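Local coordinates for protein transport protein SEC16 (Saccharomyces cerevisiae, PDB 3MZK) that helps initiate assembly of the COPII coat that forms transport vesicles at the endoplasmic reticulum and selects their cargo, and also takes part in autophagy, at residues Leu80-Trp83 with Met84-Ile88; Tyr339-Ile342 with Phe343-Asp346; Leu374-Lys377 with Tyr378-Tyr381; Ile394-Ile397 with Asn398-Glu402. All coordinates share one frame; numbering follows the deposited sequence.

The four contacts join successive turns locally, and they follow one another along the chain on helices 77-94, 330-344 (contact 2 running on into the turn after it), 372-387 and 394-409. Contact 1 belongs to the Sec16 mid-region, while the other three lie in the Sec23-binding region. Contacts 1 and 2 have centres about 17 Å apart and touch directly, Leu80 CD2 to Tyr341 CD2 at 4.0 Å, so the two family regions pack into one helical body. Contacts 3 and 4, also with centres about 17 Å apart, sit on consecutive helices without touching. Phe66 bridges contacts 1 and 3 by meeting both Trp83 and Tyr378. Contact 4 alone borders the chain of another protein.

Contact 1: Leu80-Trp83 with Met84-Ile88; sequences LTKW and METTI
Trp83 holds CG anti to its backbone N (chi1 178°), which lays the indole beside its own carbonyl, and Thr87, with OG1 turned next to its backbone N (chi1 -56°), comes over that ring one helical turn later. Thr87 OG1 stands 3.2 Å above the indole plane, over its centre. On the same residue, CB makes a CH-pi contact 4.2 Å from the centroid of the Trp83 six-membered ring. Two donors grip Trp83 O, Thr87 OG1 at 2.8 Å and Thr87 N at 2.9 Å, from opposite faces of the carbonyl plane. Thr86 also sends two donors to one oxygen, its OG1 and N both bonding to Lys82 O, the hydroxyl from above the carbonyl plane. Leu80 and Met84 run side by side, Leu80 CD1 meeting Met84 CG at 4.1 Å. Farther out, Trp83 NE1 bonds to Ser65 OG, and Met84 packs on Ile338 of helix 330-344. Replacing Trp83 by an alanine is likely to open a gap beneath Thr87 and leave Ser65 OG without its indole N-H. Because the Thr87 hydroxyl gives its proton to Trp83 O, its oxygen, rather than an O-H directed at the ring, covers the indole face.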
loop_
_atom_site.group_PDB
_atom_site.type_symbol
_atom_site.label_atom_id
_atom_site.label_comp_id
_atom_site.label_asym_id
_atom_site.label_seq_id
_atom_site.Cartn_x
_atom_site.Cartn_y
_atom_site.Cartn_z
ATOM N N LEU B 80 2.112 -7.661 39.760
ATOM C CA LEU B 80 1.310 -6.607 39.156
ATOM C C LEU B 80 -0.065 -7.102 38.721
ATOM O O LEU B 80 -1.083 -6.512 39.084
ATOM C CB LEU B 80 2.048 -5.969 37.980
ATOM C CG LEU B 80 1.284 -4.848 37.276
ATOM C CD1 LEU B 80 0.796 -3.824 38.278
ATOM C CD2 LEU B 80 2.147 -4.195 36.219
ATOM N N THR B 81 -0.097 -8.180 37.944
ATOM C CA THR B 81 -1.361 -8.725 37.463
ATOM C C THR B 81 -2.294 -9.067 38.620
ATOM O O THR B 81 -3.500 -8.833 38.544
ATOM C CB THR B 81 -1.170 -9.981 36.585
ATOM O OG1 THR B 81 -0.025 -9.818 35.739
ATOM C CG2 THR B 81 -2.403 -10.207 35.719
ATOM N N LYS B 82 -1.730 -9.622 39.688
ATOM C CA LYS B 82 -2.510 -9.957 40.872
ATOM C C LYS B 82 -2.960 -8.691 41.600
ATOM O O LYS B 82 -4.098 -8.600 42.062
ATOM C CB LYS B 82 -1.701 -10.852 41.815
ATOM C CG LYS B 82 -2.515 -11.440 42.957
ATOM C CD LYS B 82 -1.618 -12.005 44.051
ATOM C CE LYS B 82 -0.720 -13.118 43.528
ATOM N NZ LYS B 82 0.210 -13.624 44.579
ATOM N N TRP B 83 -2.061 -7.715 41.695
ATOM C CA TRP B 83 -2.370 -6.458 42.366
ATOM C C TRP B 83 -3.540 -5.735 41.706
ATOM O O TRP B 83 -4.375 -5.143 42.387
ATOM C CB TRP B 83 -1.140 -5.551 42.407
ATOM C CG TRP B 83 -1.402 -4.221 43.046
ATOM C CD1 TRP B 83 -1.245 -3.897 44.361
ATOM C CD2 TRP B 83 -1.873 -3.036 42.394
ATOM N NE1 TRP B 83 -1.587 -2.585 44.569
ATOM C CE2 TRP B 83 -1.975 -2.034 43.378
ATOM C CE3 TRP B 83 -2.215 -2.727 41.074
ATOM C CZ2 TRP B 83 -2.406 -0.743 43.082
ATOM C CZ3 TRP B 83 -2.641 -1.445 40.784
ATOM C CH2 TRP B 83 -2.734 -0.468 41.785
ATOM N N MET B 84 -3.597 -5.784 40.379
ATOM C CA MET B 84 -4.709 -5.183 39.647
ATOM C C MET B 84 -6.027 -5.887 39.949
ATOM O O MET B 84 -7.044 -5.236 40.179
ATOM C CB MET B 84 -4.442 -5.175 38.139
ATOM C CG MET B 84 -3.209 -4.389 37.739
ATOM S SD MET B 84 -3.336 -3.640 36.105
ATOM C CE MET B 84 -4.712 -2.520 36.343
ATOM N N GLU B 85 -6.007 -7.216 39.943
ATOM C CA GLU B 85 -7.184 -7.986 40.330
ATOM C C GLU B 85 -7.685 -7.509 41.689
ATOM O O GLU B 85 -8.823 -7.056 41.829
ATOM C CB GLU B 85 -6.857 -9.477 40.420
ATOM C CG GLU B 85 -6.699 -10.206 39.101
ATOM C CD GLU B 85 -6.351 -11.675 39.305
ATOM O OE1 GLU B 85 -6.190 -12.091 40.474
ATOM O OE2 GLU B 85 -6.237 -12.409 38.301
ATOM N N THR B 86 -6.814 -7.613 42.688
ATOM C CA THR B 86 -7.151 -7.235 44.052
ATOM C C THR B 86 -7.743 -5.841 44.124
ATOM O O THR B 86 -8.855 -5.652 44.615
ATOM C CB THR B 86 -5.912 -7.270 44.951
ATOM O OG1 THR B 86 -5.284 -8.554 44.852
ATOM C CG2 THR B 86 -6.300 -7.002 46.393
ATOM N N THR B 87 -6.984 -4.869 43.629
ATOM C CA THR B 87 -7.385 -3.470 43.685
ATOM C C THR B 87 -8.744 -3.249 43.034
ATOM O O THR B 87 -9.630 -2.631 43.628
ATOM C CB THR B 87 -6.350 -2.564 42.999
ATOM O OG1 THR B 87 -5.064 -2.761 43.598
ATOM C CG2 THR B 87 -6.753 -1.109 43.136
ATOM N N ILE B 88 -8.898 -3.759 41.815
ATOM C CA ILE B 88 -10.141 -3.622 41.066
ATOM C C ILE B 88 -11.326 -4.221 41.817
ATOM O O ILE B 88 -12.418 -3.651 41.827
ATOM C CB ILE B 88 -10.028 -4.279 39.677
ATOM C CG1 ILE B 88 -8.986 -3.547 38.829
ATOM C CG2 ILE B 88 -11.375 -4.276 38.974
ATOM C CD1 ILE B 88 -8.639 -4.255 37.545
#

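Contact 2: Tyr339-Ile342 with Phe343-Asp346; sequences YEYI and FSYD
Tyr339 and Phe343 form a T-shaped pair one turn apart on helix 330-344, part of the helical Sec23-binding domain, an ACE1-like alpha-helical element. The edge of Phe343 points at the Tyr339 face, with ring planes at 63°. Its leading atom, Phe343 CE2, lies 3.4 Å from Tyr339 CZ and sits toward the rim of that ring rather than over its middle. Tyr339 reaches this place with CG anti to the backbone N (chi1 -169°), whereas Phe343 carries CG beside its own N, and the two side chains cross at a slant.

A second aromatic pair follows two residues later. Tyr345 directs its edge toward the Tyr341 face in an offset T, centroids 5.2 Å apart, and Tyr345 CE2 approaches Tyr341 CE2 to 3.6 Å. The two hydroxyls, Tyr341 OH and Tyr345 OH, are joined by a weak hydrogen bond of 2.7 Å in which either could be the donor; the Tyr345 side is poorly ordered.

Outer partners position Tyr339, Phe343 and Tyr341. Tyr339 OH bonds to Val306 O, Phe343 makes an edge-to-face pair with Phe352, and Tyr341 packs on Lys77 and Leu80 of helix 77-94. Along the backbone of Ser344 and Tyr345, the bonds shift from the fourth residue back to the third: Tyr345 N reaches Ile342 O only weakly, and Ser344 N donates to Tyr341 O at 2.9 Å from 69° above the carbonyl plane.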
loop_
_atom_site.group_PDB
_atom_site.type_symbol
_atom_site.label_atom_id
_atom_site.label_comp_id
_atom_site.label_asym_id
_atom_site.label_seq_id
_atom_site.Cartn_x
_atom_site.Cartn_y
_atom_site.Cartn_z
ATOM N N TYR B 339 0.413 2.000 32.064
ATOM C CA TYR B 339 0.355 2.244 30.629
ATOM C C TYR B 339 1.765 2.280 30.051
ATOM O O TYR B 339 2.000 1.808 28.941
ATOM C CB TYR B 339 -0.376 3.557 30.352
ATOM C CG TYR B 339 -0.725 3.804 28.905
ATOM C CD1 TYR B 339 -1.458 2.871 28.176
ATOM C CD2 TYR B 339 -0.354 4.988 28.272
ATOM C CE1 TYR B 339 -1.792 3.097 26.845
ATOM C CE2 TYR B 339 -0.684 5.226 26.943
ATOM C CZ TYR B 339 -1.404 4.275 26.236
ATOM O OH TYR B 339 -1.734 4.502 24.920
ATOM N N GLU B 340 2.708 2.826 30.812
ATOM C CA GLU B 340 4.096 2.873 30.366
ATOM C C GLU B 340 4.693 1.474 30.313
ATOM O O GLU B 340 5.360 1.105 29.343
ATOM C CB GLU B 340 4.932 3.754 31.289
ATOM C CG GLU B 340 6.379 3.898 30.860
ATOM C CD GLU B 340 7.210 4.649 31.881
ATOM O OE1 GLU B 340 7.112 4.316 33.081
ATOM O OE2 GLU B 340 7.955 5.573 31.488
ATOM N N TYR B 341 4.450 0.697 31.364
ATOM C CA TYR B 341 4.941 -0.673 31.422
ATOM C C TYR B 341 4.478 -1.464 30.204
ATOM O O TYR B 341 5.241 -2.241 29.639
ATOM C CB TYR B 341 4.478 -1.355 32.708
ATOM C CG TYR B 341 5.016 -2.756 32.888
ATOM C CD1 TYR B 341 6.362 -2.970 33.156
ATOM C CD2 TYR B 341 4.178 -3.865 32.794
ATOM C CE1 TYR B 341 6.862 -4.249 33.321
ATOM C CE2 TYR B 341 4.670 -5.148 32.962
ATOM C CZ TYR B 341 6.013 -5.332 33.226
ATOM O OH TYR B 341 6.512 -6.602 33.394
ATOM N N ILE B 342 3.229 -1.258 29.802
ATOM C CA ILE B 342 2.668 -1.967 28.654
ATOM C C ILE B 342 3.447 -1.662 27.371
ATOM O O ILE B 342 3.743 -2.562 26.582
ATOM C CB ILE B 342 1.173 -1.635 28.472
ATOM C CG1 ILE B 342 0.361 -2.222 29.628
ATOM C CG2 ILE B 342 0.662 -2.168 27.154
ATOM C CD1 ILE B 342 -1.067 -1.745 29.665
ATOM N N PHE B 343 3.789 -0.392 27.172
ATOM C CA PHE B 343 4.615 0.010 26.039
ATOM C C PHE B 343 6.002 -0.606 26.129
ATOM O O PHE B 343 6.692 -0.740 25.123
ATOM C CB PHE B 343 4.773 1.532 26.000
ATOM C CG PHE B 343 3.670 2.246 25.282
ATOM C CD1 PHE B 343 3.958 3.104 24.231
ATOM C CD2 PHE B 343 2.348 2.069 25.657
ATOM C CE1 PHE B 343 2.947 3.774 23.561
ATOM C CE2 PHE B 343 1.333 2.735 24.997
ATOM C CZ PHE B 343 1.635 3.592 23.945
ATOM N N SER B 344 6.418 -0.964 27.339
ATOM C CA SER B 344 7.797 -1.384 27.564
ATOM C C SER B 344 8.088 -2.746 26.955
ATOM O O SER B 344 9.238 -3.069 26.666
ATOM C CB SER B 344 8.140 -1.382 29.059
ATOM O OG SER B 344 7.633 -2.536 29.703
ATOM N N TYR B 345 7.050 -3.548 26.764
ATOM C CA TYR B 345 7.249 -4.851 26.151
ATOM C C TYR B 345 7.590 -4.714 24.670
ATOM O O TYR B 345 8.173 -5.617 24.071
ATOM C CB TYR B 345 6.068 -5.787 26.419
ATOM C CG TYR B 345 6.205 -6.492 27.751
ATOM C CD1 TYR B 345 7.295 -7.321 28.001
ATOM C CD2 TYR B 345 5.266 -6.321 28.762
ATOM C CE1 TYR B 345 7.443 -7.967 29.213
ATOM C CE2 TYR B 345 5.405 -6.968 29.981
ATOM C CZ TYR B 345 6.498 -7.788 30.200
ATOM O OH TYR B 345 6.654 -8.437 31.404
ATOM N N ASP B 346 7.246 -3.568 24.090
ATOM C CA ASP B 346 7.833 -3.176 22.819
ATOM C C ASP B 346 9.272 -2.781 23.105
ATOM O O ASP B 346 9.533 -1.724 23.671
ATOM C CB ASP B 346 7.081 -2.004 22.189
ATOM C CG ASP B 346 7.776 -1.470 20.942
ATOM O OD1 ASP B 346 8.555 -2.225 20.325
ATOM O OD2 ASP B 346 7.546 -0.295 20.582
#

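Contact 3: Leu374-Lys377 with Tyr378-Tyr381; sequences LGTK and YTDY
The Tyr378 ring meets Leu374 O at its edge and in its plane, with Tyr378 CD2 3.5 Å from that oxygen, one turn back along helix 372-387. The same ring forms an edge-to-face pair with His362 of helix 356-368, and Ala363, Leu366, Phe66 and Pro69 pack about it. Its hydroxyl bonds to Glu337 OE1, so the polar tip of this buried residue is anchored too. Leu374 O also takes the Tyr378 backbone N at 3.2 Å, with the N-H bent to 140°.

Thr379 carries the next side-chain link. With OG1 between its backbone N and carbonyl carbon (chi1 70°), the hydroxyl turns back to donate to Thr376 O at 3.2 Å. Asp380 N binds the same oxygen at 2.8 Å, and both donors come from one face of the carbonyl plane. The methyl Thr379 CG2 lies 3.3 Å from Gly375 O, whose main bond comes from Thr379 N in the carbonyl plane.

Exposed Lys377 and Asp380 lie on a helix whose Tyr378 is buried against helix 356-368, the two-sided character of an amphipathic helix packed in the helical Sec23-binding domain.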
loop_
_atom_site.group_PDB
_atom_site.type_symbol
_atom_site.label_atom_id
_atom_site.label_comp_id
_atom_site.label_asym_id
_atom_site.label_seq_id
_atom_site.Cartn_x
_atom_site.Cartn_y
_atom_site.Cartn_z
ATOM N N LEU B 374 9.556 2.162 50.048
ATOM C CA LEU B 374 9.196 2.227 48.638
ATOM C C LEU B 374 9.690 3.528 48.023
ATOM O O LEU B 374 9.963 3.599 46.823
ATOM C CB LEU B 374 7.681 2.125 48.468
ATOM C CG LEU B 374 7.016 0.795 48.810
ATOM C CD1 LEU B 374 5.505 0.948 48.822
ATOM C CD2 LEU B 374 7.449 -0.278 47.822
ATOM N N GLY B 375 9.791 4.559 48.857
ATOM C CA GLY B 375 10.236 5.866 48.418
ATOM C C GLY B 375 11.601 5.841 47.764
ATOM O O GLY B 375 11.772 6.366 46.666
ATOM N N THR B 376 12.576 5.232 48.434
ATOM C CA THR B 376 13.929 5.136 47.892
ATOM C C THR B 376 13.981 4.201 46.688
ATOM O O THR B 376 14.779 4.408 45.775
ATOM C CB THR B 376 14.948 4.676 48.949
ATOM O OG1 THR B 376 14.532 3.421 49.500
ATOM C CG2 THR B 376 15.053 5.696 50.061
ATOM N N LYS B 377 13.135 3.175 46.686
ATOM C CA LYS B 377 13.035 2.292 45.524
ATOM C C LYS B 377 12.778 3.113 44.273
ATOM O O LYS B 377 13.278 2.793 43.200
ATOM C CB LYS B 377 11.927 1.251 45.703
ATOM C CG LYS B 377 12.336 0.024 46.503
ATOM C CD LYS B 377 11.254 -1.046 46.458
ATOM C CE LYS B 377 11.712 -2.325 47.136
ATOM N NZ LYS B 377 10.709 -3.414 46.981
ATOM N N TYR B 378 12.001 4.183 44.424
ATOM C CA TYR B 378 11.681 5.073 43.311
ATOM C C TYR B 378 12.798 6.060 42.994
ATOM O O TYR B 378 13.227 6.169 41.848
ATOM C CB TYR B 378 10.376 5.822 43.571
ATOM C CG TYR B 378 9.166 5.124 43.000
ATOM C CD1 TYR B 378 8.709 5.421 41.721
ATOM C CD2 TYR B 378 8.493 4.154 43.729
ATOM C CE1 TYR B 378 7.607 4.774 41.189
ATOM C CE2 TYR B 378 7.391 3.504 43.207
ATOM C CZ TYR B 378 6.952 3.816 41.939
ATOM O OH TYR B 378 5.851 3.167 41.422
ATOM N N THR B 379 13.268 6.778 44.005
ATOM C CA THR B 379 14.341 7.744 43.795
ATOM C C THR B 379 15.562 7.079 43.153
ATOM O O THR B 379 16.176 7.636 42.244
ATOM C CB THR B 379 14.747 8.465 45.103
ATOM O OG1 THR B 379 15.414 7.551 45.982
ATOM C CG2 THR B 379 13.522 9.044 45.794
ATOM N N ASP B 380 15.900 5.883 43.618
ATOM C CA ASP B 380 17.022 5.143 43.050
ATOM C C ASP B 380 16.787 4.800 41.580
ATOM O O ASP B 380 17.612 5.120 40.718
ATOM C CB ASP B 380 17.298 3.879 43.862
ATOM C CG ASP B 380 18.084 4.164 45.129
ATOM O OD1 ASP B 380 18.292 5.352 45.456
ATOM O OD2 ASP B 380 18.491 3.197 45.804
ATOM N N TYR B 381 15.662 4.153 41.297
ATOM C CA TYR B 381 15.323 3.815 39.925
ATOM C C TYR B 381 15.288 5.062 39.054
ATOM O O TYR B 381 15.791 5.059 37.928
ATOM C CB TYR B 381 13.976 3.095 39.857
ATOM C CG TYR B 381 13.429 2.982 38.451
ATOM C CD1 TYR B 381 13.948 2.056 37.552
ATOM C CD2 TYR B 381 12.396 3.803 38.023
ATOM C CE1 TYR B 381 13.449 1.956 36.265
ATOM C CE2 TYR B 381 11.890 3.711 36.739
ATOM C CZ TYR B 381 12.421 2.786 35.865
ATOM O OH TYR B 381 11.917 2.689 34.587
#

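Contact 4: Ile394-Ile397 with Asn398-Glu402; sequences ILTI and NLTRE
The opening turns of helix 394-409, in the helical Sec23-binding domain, bring Ile394 alongside Asn398 in the i to i+4 spacing of an alpha helix. Both side chains point the same way, and the methyl Ile394 CG2 lies 3.4 Å from Asn398 ND2. Asn398 takes this position by setting CG beside its backbone N (chi1 -71°), back toward the preceding turn. Along the backbone, Asn398 N donates to Ile394 O at 3.1 Å in a nearly straight bond.

Two residues further on, Thr400 OG1 bonds to Thr396 O at 2.8 Å. The Thr400 backbone N reaches that carbonyl from the other face of its plane, so two donors grip one oxygen. Thr396 OG1 is engaged with Pro390 O, ahead of the helix, and Leu399 packs on Leu356, Pro357 and Ile360 of helix 356-368.

Asn398 faces another molecule: its OD1 accepts a hydrogen bond from the backbone of the chain of another protein, on which Ile394 and Arg401 also pack. Within the helix, Arg401 NH2 meets Asn398 OD1 at 3.3 Å. Arg401, bent at chi3, forms a salt bridge through NH2 to Glu402 OE2, whose hydrogen bond is weak. A leucine in place of Asn398 would probably leave the neighbouring backbone donor without its acceptor and Arg401 NH2 with its weak Glu402 bond instead of two. Arg401 NH2 stands 49° above the amide carbonyl plane of Asn398, while OD1 lies close to the guanidinium plane.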
loop_
_atom_site.group_PDB
_atom_site.type_symbol
_atom_site.label_atom_id
_atom_site.label_comp_id
_atom_site.label_asym_id
_atom_site.label_seq_id
_atom_site.Cartn_x
_atom_site.Cartn_y
_atom_site.Cartn_z
ATOM N N ILE B 394 16.941 21.327 29.630
ATOM C CA ILE B 394 16.319 21.987 30.768
ATOM C C ILE B 394 15.569 20.989 31.641
ATOM O O ILE B 394 15.739 20.976 32.860
ATOM C CB ILE B 394 15.369 23.098 30.340
ATOM C CG1 ILE B 394 16.165 24.319 29.894
ATOM C CG2 ILE B 394 14.471 23.488 31.493
ATOM C CD1 ILE B 394 15.296 25.467 29.469
ATOM N N LEU B 395 14.745 20.156 31.012
ATOM C CA LEU B 395 14.002 19.129 31.730
ATOM C C LEU B 395 14.932 18.301 32.602
ATOM O O LEU B 395 14.667 18.091 33.786
ATOM C CB LEU B 395 13.253 18.220 30.754
ATOM C CG LEU B 395 11.843 18.659 30.351
ATOM C CD1 LEU B 395 11.754 20.173 30.175
ATOM C CD2 LEU B 395 11.397 17.942 29.086
ATOM N N THR B 396 16.028 17.844 32.010
ATOM C CA THR B 396 16.979 17.006 32.720
ATOM C C THR B 396 17.464 17.678 33.998
ATOM O O THR B 396 17.486 17.062 35.062
ATOM C CB THR B 396 18.191 16.683 31.841
ATOM O OG1 THR B 396 17.747 16.130 30.594
ATOM C CG2 THR B 396 19.111 15.691 32.541
ATOM N N ILE B 397 17.846 18.948 33.878
ATOM C CA ILE B 397 18.425 19.713 34.981
ATOM C C ILE B 397 17.451 19.916 36.134
ATOM O O ILE B 397 17.809 19.747 37.299
ATOM C CB ILE B 397 18.909 21.086 34.500
ATOM C CG1 ILE B 397 19.963 20.913 33.400
ATOM C CG2 ILE B 397 19.458 21.891 35.663
ATOM C CD1 ILE B 397 20.167 22.142 32.550
ATOM N N ASN B 398 16.223 20.287 35.797
ATOM C CA ASN B 398 15.154 20.424 36.777
ATOM C C ASN B 398 14.799 19.121 37.489
ATOM O O ASN B 398 14.720 19.086 38.719
ATOM C CB ASN B 398 13.910 21.014 36.120
ATOM C CG ASN B 398 14.085 22.469 35.764
ATOM O OD1 ASN B 398 14.782 23.198 36.457
ATOM N ND2 ASN B 398 13.462 22.900 34.675
ATOM N N LEU B 399 14.583 18.057 36.717
ATOM C CA LEU B 399 14.281 16.746 37.296
ATOM C C LEU B 399 15.367 16.305 38.270
ATOM O O LEU B 399 15.082 15.703 39.303
ATOM C CB LEU B 399 14.113 15.683 36.208
ATOM C CG LEU B 399 12.856 15.757 35.345
ATOM C CD1 LEU B 399 12.997 14.855 34.126
ATOM C CD2 LEU B 399 11.633 15.391 36.160
ATOM N N THR B 400 16.615 16.608 37.938
ATOM C CA THR B 400 17.724 16.225 38.794
ATOM C C THR B 400 17.621 16.929 40.139
ATOM O O THR B 400 17.752 16.308 41.196
ATOM C CB THR B 400 19.072 16.559 38.150
ATOM O OG1 THR B 400 19.179 15.867 36.903
ATOM C CG2 THR B 400 20.209 16.127 39.059
ATOM N N ARG B 401 17.386 18.232 40.095
ATOM C CA ARG B 401 17.252 19.010 41.316
ATOM C C ARG B 401 16.080 18.494 42.143
ATOM O O ARG B 401 16.229 18.176 43.322
ATOM C CB ARG B 401 17.056 20.487 40.976
ATOM C CG ARG B 401 16.734 21.372 42.169
ATOM C CD ARG B 401 16.381 22.773 41.705
ATOM N NE ARG B 401 15.534 22.740 40.516
ATOM C CZ ARG B 401 14.227 22.509 40.541
ATOM N NH1 ARG B 401 13.615 22.295 41.700
ATOM N NH2 ARG B 401 13.532 22.492 39.412
ATOM N N GLU B 402 14.918 18.405 41.505
ATOM C CA GLU B 402 13.694 18.000 42.178
ATOM C C GLU B 402 13.820 16.597 42.743
ATOM O O GLU B 402 13.247 16.275 43.783
ATOM C CB GLU B 402 12.515 18.083 41.215
ATOM C CG GLU B 402 12.247 19.490 40.717
ATOM C CD GLU B 402 11.182 19.540 39.643
ATOM O OE1 GLU B 402 10.906 18.488 39.017
ATOM O OE2 GLU B 402 10.622 20.635 39.426
#